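Local coordinates for serine acetyltransferase (Bacteroides vulgatus ATCC 8482, PDB 3F1X), which probably transfers an acetyl group to serine, an acyl-transfer step in amino-acid biosynthesis leading to cysteine, at residues V211-G214 against A215-I219; Y163-A166 against H167-I171; P175-P178 against R179-E183; V258-Y261 against S262-I266; H66-N69 against Y70-V74. All blocks are in the same frame, centred on the assembly; numbering follows the deposited sequence.

Contact 1: residues V211-G214 against A215-I219; sequences VVIG and ATSII
Gly214 and Ser217 are the ends of a type I beta turn, one corner of the left-handed parallel beta-helix of serine acetyltransferases, where the chain leaves strand 212-213 for strand 218-219 on the next flat wall. Two polar bonds close this corner, both on Gly214 O. Ser217 N gives Gly214 O the backbone bond of the turn at 3.0 Å, its hydrogen well aimed (163°), and Ser217 OG adds a second to Gly214 O at 2.9 Å. Both donors come from the same face of the carbonyl plane, the amide well above it and the hydroxyl tilted out of it. A serine suits this place because OG, anti to the carbonyl carbon (chi1 -57°), folds back beside its own N and can share the same acceptor. Apolar contacts fill the inside of the bend. The buried side chains of Ile213 and Ile219 meet across it at about a right angle, each long enough for its CD1 to touch the other's. Leu231 of the neighbouring strand 230-232 touches both Ser217 and Ile219, tying the corner to the next coil. Between the polar and apolar parts, Ile213 CG2 lies 3.8 Å from Ser217 CB, and further along the side chain Ile213 CD1 meets Ile219 CD1 at 4.0 Å.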
loop_
_atom_site.group_PDB
_atom_site.type_symbol
_atom_site.label_atom_id
_atom_site.label_comp_id
_atom_site.label_asym_id
_atom_site.label_seq_id
_atom_site.Cartn_x
_atom_site.Cartn_y
_atom_site.Cartn_z
ATOM N N VAL A 211 32.632 -2.176 -7.290
ATOM C CA VAL A 211 33.533 -1.053 -7.059
ATOM C C VAL A 211 33.547 -0.725 -5.571
ATOM O O VAL A 211 32.495 -0.683 -4.933
ATOM C CB VAL A 211 33.091 0.201 -7.835
ATOM C CG1 VAL A 211 33.771 1.440 -7.265
ATOM C CG2 VAL A 211 33.460 0.062 -9.314
ATOM N N VAL A 212 34.743 -0.525 -5.022
ATOM C CA VAL A 212 34.902 -0.161 -3.616
ATOM C C VAL A 212 35.859 1.033 -3.514
ATOM O O VAL A 212 37.008 0.968 -3.966
ATOM C CB VAL A 212 35.466 -1.326 -2.773
ATOM C CG1 VAL A 212 35.707 -0.862 -1.331
ATOM C CG2 VAL A 212 34.489 -2.492 -2.772
ATOM N N ILE A 213 35.375 2.133 -2.947
ATOM C CA ILE A 213 36.192 3.339 -2.798
ATOM C C ILE A 213 36.304 3.630 -1.311
ATOM O O ILE A 213 35.325 4.012 -0.673
ATOM C CB ILE A 213 35.556 4.553 -3.537
ATOM C CG1 ILE A 213 35.443 4.242 -5.034
ATOM C CG2 ILE A 213 36.411 5.809 -3.334
ATOM C CD1 ILE A 213 34.807 5.357 -5.863
ATOM N N GLY A 214 37.511 3.441 -0.779
ATOM C CA GLY A 214 37.799 3.632 0.637
ATOM C C GLY A 214 37.638 5.013 1.251
ATOM O O GLY A 214 37.741 6.034 0.570
ATOM N N ALA A 215 37.425 5.020 2.566
ATOM C CA ALA A 215 37.207 6.232 3.350
ATOM C C ALA A 215 38.115 7.435 3.097
ATOM O O ALA A 215 37.641 8.570 3.096
ATOM C CB ALA A 215 37.225 5.888 4.841
ATOM N N THR A 216 39.407 7.221 2.898
ATOM C CA THR A 216 40.278 8.371 2.673
ATOM C C THR A 216 40.817 8.477 1.260
ATOM O O THR A 216 41.841 9.107 1.023
ATOM C CB THR A 216 41.457 8.384 3.674
ATOM O OG1 THR A 216 42.260 7.210 3.498
ATOM C CG2 THR A 216 40.928 8.435 5.103
ATOM N N SER A 217 40.113 7.874 0.312
ATOM C CA SER A 217 40.539 7.937 -1.077
ATOM C C SER A 217 40.391 9.356 -1.629
ATOM O O SER A 217 39.496 10.097 -1.232
ATOM C CB SER A 217 39.702 6.989 -1.935
ATOM O OG SER A 217 39.774 5.661 -1.456
ATOM N N ILE A 218 41.279 9.724 -2.546
ATOM C CA ILE A 218 41.223 11.029 -3.186
ATOM C C ILE A 218 41.243 10.773 -4.685
ATOM O O ILE A 218 42.202 10.216 -5.217
ATOM C CB ILE A 218 42.427 11.931 -2.802
ATOM C CG1 ILE A 218 42.437 12.190 -1.294
ATOM C CG2 ILE A 218 42.335 13.269 -3.533
ATOM C CD1 ILE A 218 43.630 13.022 -0.816
ATOM N N ILE A 219 40.167 11.159 -5.361
ATOM C CA ILE A 219 40.077 10.960 -6.796
ATOM C C ILE A 219 39.989 12.297 -7.517
ATOM O O ILE A 219 39.138 13.130 -7.192
ATOM C CB ILE A 219 38.851 10.121 -7.157
ATOM C CG1 ILE A 219 38.933 8.762 -6.464
ATOM C CG2 ILE A 219 38.786 9.927 -8.645
ATOM C CD1 ILE A 219 37.717 7.894 -6.709
#

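Contact 2: residues Y163-A166 against H167-I171; sequences YRIA and HELLI
His167 lies one helical turn beyond Tyr163, and the two side chains run side by side, pointing the same way. Both have CG anti to the backbone N (chi1 157° for Tyr163, -171° for His167), which sends the rings off the same flank of the helix. Their planes are only 28° apart but slid along each other, so the rings barely overlap. What covers one face of the imidazole is the phenol oxygen: Tyr163 OH sits over the ring centre and 3.7 Å from His167 CG. That hydroxyl is hydrogen-bonded to Ala197 O, which fixes the end of the tyrosine, while Ile171 CG1 lies against the opposite face of the histidine. With only a methyl at His167, as in alanine, Tyr163 OH and Ile171 would probably lose the flat group lying between them. The backbone beneath is regular alpha-helix, part of helix 155-171, with i to i+4 bonds; the one from His167 N to Tyr163 O, at 2.7 Å, is the shortest of them across the two segments. Ala166 is on another flank, where its single methyl lets helix 177-189 come close at Ile181 and Thr182. Ala166 O accepts from Leu170 N at 2.9 Å. Ile165 and Leu169, also a turn apart, meet more loosely, Ile165 CG2 to Leu169 CD2 at 4.3 Å, and both touch Phe119 of helix 109-120.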
loop_
_atom_site.group_PDB
_atom_site.type_symbol
_atom_site.label_atom_id
_atom_site.label_comp_id
_atom_site.label_asym_id
_atom_site.label_seq_id
_atom_site.Cartn_x
_atom_site.Cartn_y
_atom_site.Cartn_z
ATOM N N TYR A 163 26.395 9.303 -3.218
ATOM C CA TYR A 163 27.687 9.648 -2.632
ATOM C C TYR A 163 27.826 11.157 -2.396
ATOM O O TYR A 163 28.115 11.591 -1.279
ATOM C CB TYR A 163 28.847 9.193 -3.532
ATOM C CG TYR A 163 30.103 9.984 -3.267
ATOM C CD1 TYR A 163 30.815 9.822 -2.085
ATOM C CD2 TYR A 163 30.508 10.991 -4.142
ATOM C CE1 TYR A 163 31.904 10.655 -1.774
ATOM C CE2 TYR A 163 31.586 11.825 -3.837
ATOM C CZ TYR A 163 32.272 11.652 -2.656
ATOM O OH TYR A 163 33.315 12.498 -2.360
ATOM N N ARG A 164 27.641 11.958 -3.443
ATOM C CA ARG A 164 27.778 13.407 -3.285
ATOM C C ARG A 164 26.785 13.963 -2.275
ATOM O O ARG A 164 27.082 14.923 -1.569
ATOM C CB ARG A 164 27.649 14.118 -4.636
ATOM C CG ARG A 164 28.785 13.761 -5.602
ATOM C CD ARG A 164 28.960 14.821 -6.682
ATOM N NE ARG A 164 29.862 14.399 -7.757
ATOM C CZ ARG A 164 31.182 14.283 -7.638
ATOM N NH1 ARG A 164 31.779 14.556 -6.484
ATOM N NH2 ARG A 164 31.904 13.895 -8.678
ATOM N N ILE A 165 25.612 13.351 -2.187
ATOM C CA ILE A 165 24.621 13.791 -1.218
ATOM C C ILE A 165 25.125 13.474 0.193
ATOM O O ILE A 165 25.073 14.320 1.100
ATOM C CB ILE A 165 23.267 13.084 -1.452
ATOM C CG1 ILE A 165 22.582 13.672 -2.684
ATOM C CG2 ILE A 165 22.378 13.221 -0.220
ATOM C CD1 ILE A 165 21.362 12.916 -3.135
ATOM N N ALA A 166 25.638 12.256 0.358
ATOM C CA ALA A 166 26.144 11.793 1.637
ATOM C C ALA A 166 27.384 12.561 2.074
ATOM O O ALA A 166 27.531 12.884 3.246
ATOM C CB ALA A 166 26.442 10.287 1.573
ATOM N N HIS A 167 28.266 12.857 1.126
ATOM C CA HIS A 167 29.491 13.586 1.426
ATOM C C HIS A 167 29.177 14.957 2.017
ATOM O O HIS A 167 29.765 15.355 3.018
ATOM C CB HIS A 167 30.335 13.749 0.164
ATOM C CG HIS A 167 31.706 14.308 0.415
ATOM N ND1 HIS A 167 32.138 15.497 -0.134
ATOM C CD2 HIS A 167 32.751 13.822 1.125
ATOM C CE1 HIS A 167 33.391 15.717 0.226
ATOM N NE2 HIS A 167 33.787 14.715 0.989
ATOM N N GLU A 168 28.243 15.666 1.392
ATOM C CA GLU A 168 27.844 16.994 1.842
ATOM C C GLU A 168 27.295 16.919 3.267
ATOM O O GLU A 168 27.616 17.748 4.119
ATOM C CB GLU A 168 26.798 17.570 0.878
ATOM C CG GLU A 168 26.351 18.993 1.188
ATOM C CD GLU A 168 27.518 19.946 1.423
ATOM O OE1 GLU A 168 28.459 19.974 0.596
ATOM O OE2 GLU A 168 27.490 20.679 2.437
ATOM N N LEU A 169 26.478 15.904 3.523
ATOM C CA LEU A 169 25.904 15.692 4.845
ATOM C C LEU A 169 27.036 15.437 5.851
ATOM O O LEU A 169 26.987 15.903 6.987
ATOM C CB LEU A 169 24.939 14.500 4.794
ATOM C CG LEU A 169 23.427 14.701 4.952
ATOM C CD1 LEU A 169 23.016 16.138 4.715
ATOM C CD2 LEU A 169 22.704 13.766 3.986
ATOM N N LEU A 170 28.061 14.704 5.422
ATOM C CA LEU A 170 29.197 14.412 6.290
ATOM C C LEU A 170 29.927 15.712 6.593
ATOM O O LEU A 170 30.259 15.997 7.741
ATOM C CB LEU A 170 30.167 13.438 5.616
ATOM C CG LEU A 170 31.394 13.036 6.439
ATOM C CD1 LEU A 170 30.956 12.164 7.606
ATOM C CD2 LEU A 170 32.382 12.278 5.561
ATOM N N ILE A 171 30.177 16.492 5.550
ATOM C CA ILE A 171 30.855 17.777 5.685
ATOM C C ILE A 171 30.141 18.681 6.684
ATOM O O ILE A 171 30.780 19.379 7.473
ATOM C CB ILE A 171 30.920 18.505 4.327
ATOM C CG1 ILE A 171 31.825 17.728 3.380
ATOM C CG2 ILE A 171 31.420 19.933 4.506
ATOM C CD1 ILE A 171 33.192 17.461 3.947
#

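Contact 3: residues P175-P178 against R179-E183; sequences PLIP and RFITE
Leu176 CG is anti to the backbone N (chi1 -167°), a torsion that lays the leucine side by side with Phe180, both pointing the same way. Phe180 CD2 lies 4.0 Å from Leu176 CG, and Leu176 O sits at the ring edge, near its plane. Leu176 is the N-cap residue of helix 177-189, and Leu176 O accepts the first i to i+4 bond, from Phe180 N at 3.2 Å. Pro178 suits the first turn, where a residue without an amide hydrogen costs no helical bond; Pro178 O accepts from Thr182 N at 3.1 Å. On another flank Ile177 CG2 meets Ile181 CD1 at 4.0 Å, the two branched chains crossing obliquely. Arg179, bent at chi2, grips Glu183 side-on: Arg179 NE and NH2 both reach Glu183 OE1, NE at 3.0 Å, with the carboxylate oxygen close to the guanidinium plane. These charged residues pack on Tyr154 and Pro155 of the second subunit, respectively. Leu176 and Phe180 also touch that subunit, at its Glu149 and Ser152. Within the chain, Ile177 and Phe180 rest on Leu42 of helix 39-53, while Pro178 and Ile181 pack against Leu169 of helix 155-171.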
loop_
_atom_site.group_PDB
_atom_site.type_symbol
_atom_site.label_atom_id
_atom_site.label_comp_id
_atom_site.label_asym_id
_atom_site.label_seq_id
_atom_site.Cartn_x
_atom_site.Cartn_y
_atom_site.Cartn_z
ATOM N N PRO A 175 26.185 12.870 11.645
ATOM C CA PRO A 175 26.704 11.514 11.828
ATOM C C PRO A 175 25.752 10.397 11.397
ATOM O O PRO A 175 24.538 10.598 11.302
ATOM C CB PRO A 175 27.005 11.471 13.318
ATOM C CG PRO A 175 25.891 12.272 13.895
ATOM C CD PRO A 175 25.733 13.443 12.927
ATOM N N LEU A 176 26.326 9.228 11.118
ATOM C CA LEU A 176 25.565 8.035 10.734
ATOM C C LEU A 176 24.797 8.099 9.410
ATOM O O LEU A 176 24.967 7.245 8.543
ATOM C CB LEU A 176 24.593 7.682 11.863
ATOM C CG LEU A 176 23.922 6.311 11.799
ATOM C CD1 LEU A 176 24.948 5.222 12.117
ATOM C CD2 LEU A 176 22.770 6.252 12.807
ATOM N N ILE A 177 23.940 9.098 9.263
ATOM C CA ILE A 177 23.158 9.232 8.048
ATOM C C ILE A 177 23.942 9.119 6.733
ATOM O O ILE A 177 23.462 8.492 5.790
ATOM C CB ILE A 177 22.363 10.551 8.057
ATOM C CG1 ILE A 177 21.412 10.567 9.259
ATOM C CG2 ILE A 177 21.560 10.698 6.788
ATOM C CD1 ILE A 177 20.496 9.350 9.336
ATOM N N PRO A 178 25.147 9.712 6.644
ATOM C CA PRO A 178 25.902 9.605 5.382
ATOM C C PRO A 178 26.224 8.166 4.962
ATOM O O PRO A 178 26.053 7.800 3.801
ATOM C CB PRO A 178 27.170 10.414 5.662
ATOM C CG PRO A 178 26.696 11.448 6.669
ATOM C CD PRO A 178 25.834 10.604 7.595
ATOM N N ARG A 179 26.684 7.359 5.910
ATOM C CA ARG A 179 27.029 5.968 5.637
ATOM C C ARG A 179 25.769 5.189 5.260
ATOM O O ARG A 179 25.791 4.308 4.401
ATOM C CB ARG A 179 27.697 5.346 6.866
ATOM C CG ARG A 179 28.283 3.960 6.644
ATOM C CD ARG A 179 29.304 3.947 5.513
ATOM N NE ARG A 179 29.833 2.600 5.276
ATOM C CZ ARG A 179 30.762 2.009 6.023
ATOM N NH1 ARG A 179 31.288 2.638 7.066
ATOM N NH2 ARG A 179 31.163 0.779 5.727
ATOM N N PHE A 180 24.667 5.530 5.915
ATOM C CA PHE A 180 23.383 4.908 5.644
ATOM C C PHE A 180 23.053 5.115 4.181
ATOM O O PHE A 180 22.671 4.183 3.472
ATOM C CB PHE A 180 22.307 5.578 6.481
ATOM C CG PHE A 180 21.629 4.664 7.431
ATOM C CD1 PHE A 180 20.576 3.857 7.008
ATOM C CD2 PHE A 180 22.037 4.606 8.762
ATOM C CE1 PHE A 180 19.932 3.006 7.895
ATOM C CE2 PHE A 180 21.398 3.754 9.661
ATOM C CZ PHE A 180 20.341 2.950 9.226
ATOM N N ILE A 181 23.202 6.353 3.732
ATOM C CA ILE A 181 22.909 6.697 2.356
ATOM C C ILE A 181 23.811 6.007 1.333
ATOM O O ILE A 181 23.314 5.551 0.297
ATOM C CB ILE A 181 22.933 8.240 2.176
ATOM C CG1 ILE A 181 21.724 8.835 2.921
ATOM C CG2 ILE A 181 22.949 8.612 0.686
ATOM C CD1 ILE A 181 21.574 10.344 2.828
ATOM N N THR A 182 25.116 5.907 1.596
ATOM C CA THR A 182 25.979 5.240 0.620
ATOM C C THR A 182 25.752 3.735 0.591
ATOM O O THR A 182 25.821 3.120 -0.473
ATOM C CB THR A 182 27.499 5.524 0.847
ATOM O OG1 THR A 182 27.883 5.169 2.184
ATOM C CG2 THR A 182 27.807 6.995 0.577
ATOM N N GLU A 183 25.481 3.133 1.746
ATOM C CA GLU A 183 25.229 1.696 1.777
ATOM C C GLU A 183 23.936 1.401 1.030
ATOM O O GLU A 183 23.747 0.302 0.508
ATOM C CB GLU A 183 25.142 1.186 3.218
ATOM C CG GLU A 183 26.486 1.194 3.931
ATOM C CD GLU A 183 27.489 0.243 3.296
ATOM O OE1 GLU A 183 28.684 0.311 3.650
ATOM O OE2 GLU A 183 27.085 -0.581 2.450
#

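Contact 4: residues V258-Y261 against S262-I266; sequences VIVY and SNATI
Val260 fits closely against Ala264 and Ile266, and this apolar side is the tight half of the contact. Val260 CG1, anti to the backbone N (chi1 -172°), lies 3.7 Å from Ala264 CB. Both valine methyls also approach Ile266 CD1, Val260 CG2 at 4.0 Å, the two side chains reaching toward each other tip to tip. Small alanine at the bend leaves room for the valine, while the longer isoleucine spans the remaining distance. The polar side is looser. A type II beta turn runs from Tyr261 to Ala264, yet its closing bond, from Ala264 N to Tyr261 O, is weak at 3.4 Å. Asn263 takes the third position of the turn with a positive phi of 61°, a conformation that asparagine tolerates better than most residues. This outer side is buried against other subunits: Ser262 OG bonds to Thr230 OG1 of the third subunit, and Asn263 bonds to the Asn263 residues of the second and third subunits. The Tyr261 ring has Ile259 CG2 over one face and stacks with Tyr226. The turn forms a corner of the left-handed parallel beta-helix, joining strand 259-260, beside strands 224-226 and 277-278, to strand 265-267, beside strands 230-232 and 283-284.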
loop_
_atom_site.group_PDB
_atom_site.type_symbol
_atom_site.label_atom_id
_atom_site.label_comp_id
_atom_site.label_asym_id
_atom_site.label_seq_id
_atom_site.Cartn_x
_atom_site.Cartn_y
_atom_site.Cartn_z
ATOM N N VAL A 258 42.691 9.561 -15.040
ATOM C CA VAL A 258 43.094 8.187 -14.804
ATOM C C VAL A 258 41.968 7.209 -15.141
ATOM O O VAL A 258 40.790 7.534 -14.997
ATOM C CB VAL A 258 43.523 7.994 -13.333
ATOM C CG1 VAL A 258 43.614 6.523 -12.981
ATOM C CG2 VAL A 258 44.869 8.673 -13.099
ATOM N N ILE A 259 42.340 6.024 -15.613
ATOM C CA ILE A 259 41.372 4.985 -15.932
ATOM C C ILE A 259 41.851 3.703 -15.262
ATOM O O ILE A 259 43.024 3.348 -15.367
ATOM C CB ILE A 259 41.275 4.716 -17.456
ATOM C CG1 ILE A 259 40.853 5.980 -18.202
ATOM C CG2 ILE A 259 40.261 3.608 -17.719
ATOM C CD1 ILE A 259 40.802 5.794 -19.714
ATOM N N VAL A 260 40.951 3.023 -14.557
ATOM C CA VAL A 260 41.285 1.764 -13.900
ATOM C C VAL A 260 40.301 0.724 -14.420
ATOM O O VAL A 260 39.091 0.832 -14.195
ATOM C CB VAL A 260 41.136 1.847 -12.375
ATOM C CG1 VAL A 260 41.689 0.581 -11.743
ATOM C CG2 VAL A 260 41.856 3.085 -11.836
ATOM N N TYR A 261 40.809 -0.281 -15.122
ATOM C CA TYR A 261 39.938 -1.297 -15.676
ATOM C C TYR A 261 39.481 -2.360 -14.697
ATOM O O TYR A 261 39.931 -2.431 -13.557
ATOM C CB TYR A 261 40.585 -1.948 -16.893
ATOM C CG TYR A 261 40.592 -1.030 -18.081
ATOM C CD1 TYR A 261 41.719 -0.291 -18.406
ATOM C CD2 TYR A 261 39.452 -0.873 -18.861
ATOM C CE1 TYR A 261 41.719 0.593 -19.493
ATOM C CE2 TYR A 261 39.437 0.007 -19.947
ATOM C CZ TYR A 261 40.579 0.736 -20.257
ATOM O OH TYR A 261 40.592 1.585 -21.338
ATOM N N SER A 262 38.580 -3.193 -15.195
ATOM C CA SER A 262 37.934 -4.260 -14.454
ATOM C C SER A 262 38.707 -5.050 -13.401
ATOM O O SER A 262 39.767 -5.619 -13.672
ATOM C CB SER A 262 37.308 -5.235 -15.450
ATOM O OG SER A 262 36.495 -6.164 -14.766
ATOM N N ASN A 263 38.131 -5.076 -12.199
ATOM C CA ASN A 263 38.647 -5.806 -11.046
ATOM C C ASN A 263 40.024 -5.481 -10.470
ATOM O O ASN A 263 40.495 -6.199 -9.594
ATOM C CB ASN A 263 38.562 -7.320 -11.318
ATOM C CG ASN A 263 37.129 -7.834 -11.284
ATOM O OD1 ASN A 263 36.343 -7.390 -10.465
ATOM N ND2 ASN A 263 36.795 -8.777 -12.162
ATOM N N ALA A 264 40.664 -4.410 -10.929
ATOM C CA ALA A 264 41.979 -4.056 -10.402
ATOM C C ALA A 264 41.889 -3.588 -8.955
ATOM O O ALA A 264 40.935 -2.918 -8.568
ATOM C CB ALA A 264 42.624 -2.973 -11.256
ATOM N N THR A 265 42.891 -3.944 -8.162
ATOM C CA THR A 265 42.928 -3.559 -6.757
ATOM C C THR A 265 44.090 -2.597 -6.506
ATOM O O THR A 265 45.236 -2.919 -6.790
ATOM C CB THR A 265 43.120 -4.788 -5.830
ATOM O OG1 THR A 265 42.134 -5.786 -6.121
ATOM C CG2 THR A 265 43.001 -4.371 -4.363
ATOM N N ILE A 266 43.789 -1.413 -5.988
ATOM C CA ILE A 266 44.827 -0.427 -5.679
ATOM C C ILE A 266 44.786 -0.202 -4.173
ATOM O O ILE A 266 43.764 0.219 -3.641
ATOM C CB ILE A 266 44.561 0.913 -6.393
ATOM C CG1 ILE A 266 44.443 0.686 -7.903
ATOM C CG2 ILE A 266 45.693 1.884 -6.108
ATOM C CD1 ILE A 266 43.958 1.901 -8.676
#

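Contact 5: residues H66-N69 against Y70-V74; sequences HTIN and YHIGV
Thr67 O receives two N-H groups of His71, one strong and one weak. His71 N bonds Thr67 O at 3.1 Å and almost straight (170°), while the ring nitrogen His71 ND1 reaches Thr67 O only weakly, at 3.3 Å. Thr67 and His71 lie side by side, Thr67 OG1 being at the imidazole edge, in its plane. That hydroxyl does not cap the helix; it bonds to Glu77 OE2 of the fourth subunit. Tyr70 covers the start of the turn from another flank. With CG anti to the carbonyl carbon (chi1 -61°), its ring turns back beside its own backbone N, crossing Thr67 at about a right angle; Tyr70 CD2 lies 3.8 Å from Thr67 CB, and Thr67 CG2 is at the ring edge. A water rests over the centre of the phenol face, 3.2 Å from Tyr70 N, from which it accepts, and donates to His66 O. Were Tyr70 cut back to alanine, the water and Thr67 would probably lose their cover, with a gap left where Tyr70 of the fourth subunit also packs. Ile68 CG2 and Ile72 CD1 touch at 4.0 Å, one turn apart on the helix, and Ile72 also packs on Ser18 of the third subunit. Thr67 holds the N-cap position of helix 68-93 without a capping side-chain bond, and this first turn is built into an interface between subunits.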
loop_
_atom_site.group_PDB
_atom_site.type_symbol
_atom_site.label_atom_id
_atom_site.label_comp_id
_atom_site.label_asym_id
_atom_site.label_seq_id
_atom_site.Cartn_x
_atom_site.Cartn_y
_atom_site.Cartn_z
ATOM N N HIS A 66 5.197 23.517 -17.631
ATOM C CA HIS A 66 4.439 24.501 -16.866
ATOM C C HIS A 66 4.362 24.210 -15.369
ATOM O O HIS A 66 3.828 25.018 -14.607
ATOM C CB HIS A 66 3.016 24.641 -17.435
ATOM C CG HIS A 66 2.965 24.858 -18.916
ATOM N ND1 HIS A 66 2.871 23.820 -19.819
ATOM C CD2 HIS A 66 3.011 25.994 -19.652
ATOM C CE1 HIS A 66 2.861 24.307 -21.047
ATOM N NE2 HIS A 66 2.947 25.623 -20.974
ATOM N N THR A 67 4.900 23.072 -14.938
ATOM C CA THR A 67 4.839 22.723 -13.522
ATOM C C THR A 67 6.163 22.344 -12.866
ATOM O O THR A 67 6.189 21.934 -11.705
ATOM C CB THR A 67 3.845 21.566 -13.290
ATOM O OG1 THR A 67 4.334 20.375 -13.923
ATOM C CG2 THR A 67 2.475 21.928 -13.865
ATOM N N ILE A 68 7.266 22.497 -13.591
ATOM C CA ILE A 68 8.567 22.143 -13.036
ATOM C C ILE A 68 8.843 22.824 -11.700
ATOM O O ILE A 68 9.257 22.180 -10.733
ATOM C CB ILE A 68 9.712 22.518 -13.989
ATOM C CG1 ILE A 68 9.565 21.753 -15.305
ATOM C CG2 ILE A 68 11.053 22.188 -13.334
ATOM C CD1 ILE A 68 9.673 20.256 -15.150
ATOM N N ASN A 69 8.617 24.132 -11.657
ATOM C CA ASN A 69 8.858 24.917 -10.458
ATOM C C ASN A 69 7.930 24.539 -9.305
ATOM O O ASN A 69 8.367 24.486 -8.153
ATOM C CB ASN A 69 8.746 26.405 -10.801
ATOM C CG ASN A 69 9.793 26.842 -11.825
ATOM O OD1 ASN A 69 9.715 27.935 -12.391
ATOM N ND2 ASN A 69 10.786 25.982 -12.061
ATOM N N TYR A 70 6.661 24.274 -9.606
ATOM C CA TYR A 70 5.714 23.879 -8.566
ATOM C C TYR A 70 6.255 22.627 -7.889
ATOM O O TYR A 70 6.301 22.551 -6.665
ATOM C CB TYR A 70 4.327 23.564 -9.149
ATOM C CG TYR A 70 3.648 24.722 -9.848
ATOM C CD1 TYR A 70 3.659 26.002 -9.300
ATOM C CD2 TYR A 70 2.991 24.536 -11.063
ATOM C CE1 TYR A 70 3.033 27.078 -9.950
ATOM C CE2 TYR A 70 2.363 25.600 -11.720
ATOM C CZ TYR A 70 2.386 26.868 -11.159
ATOM O OH TYR A 70 1.761 27.916 -11.799
ATOM N N HIS A 71 6.677 21.653 -8.690
ATOM C CA HIS A 71 7.204 20.409 -8.147
ATOM C C HIS A 71 8.477 20.587 -7.333
ATOM O O HIS A 71 8.662 19.895 -6.330
ATOM C CB HIS A 71 7.410 19.379 -9.258
ATOM C CG HIS A 71 6.164 18.618 -9.592
ATOM N ND1 HIS A 71 5.449 18.822 -10.754
ATOM C CD2 HIS A 71 5.474 17.693 -8.886
ATOM C CE1 HIS A 71 4.372 18.055 -10.745
ATOM N NE2 HIS A 71 4.363 17.361 -9.622
ATOM N N ILE A 72 9.349 21.501 -7.753
ATOM C CA ILE A 72 10.576 21.755 -7.009
ATOM C C ILE A 72 10.206 22.319 -5.629
ATOM O O ILE A 72 10.807 21.957 -4.611
ATOM C CB ILE A 72 11.482 22.764 -7.748
ATOM C CG1 ILE A 72 12.082 22.104 -8.988
ATOM C CG2 ILE A 72 12.580 23.277 -6.812
ATOM C CD1 ILE A 72 12.859 23.058 -9.884
ATOM N N GLY A 73 9.202 23.191 -5.609
ATOM C CA GLY A 73 8.753 23.800 -4.367
ATOM C C GLY A 73 8.192 22.790 -3.389
ATOM O O GLY A 73 8.548 22.793 -2.206
ATOM N N VAL A 74 7.307 21.928 -3.878
ATOM C CA VAL A 74 6.705 20.903 -3.032
ATOM C C VAL A 74 7.757 19.887 -2.598
ATOM O O VAL A 74 7.806 19.496 -1.433
ATOM C CB VAL A 74 5.564 20.164 -3.769
ATOM C CG1 VAL A 74 5.016 19.043 -2.888
ATOM C CG2 VAL A 74 4.449 21.150 -4.125
HETATM O O HOH W 1 5.833 25.760 -12.272
#

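How the contacts relate
Along the chain the order is contact 5, contact 2, contact 3, contact 1, contact 4, running from the helical N-terminal part into the beta-helix. Contacts 2 and 3 lie on successive helices, 155-171 and 177-189, with centres 9 Å apart, and they touch: Ala166 CB is 3.7 Å from Thr182 CG2. Contacts 1 and 4 are corners of the same beta-helix, about 12 Å apart between centres, and share the sheet containing strands 212-213 and 265-267. Contact 5 stands apart at the start of helix 68-93, about 41 Å from contact 4 between centres. Contacts 1, 3, 4 and 5 all meet other subunits, whereas contact 2 does not, so both parts of the chain contribute to the six-chain assembly.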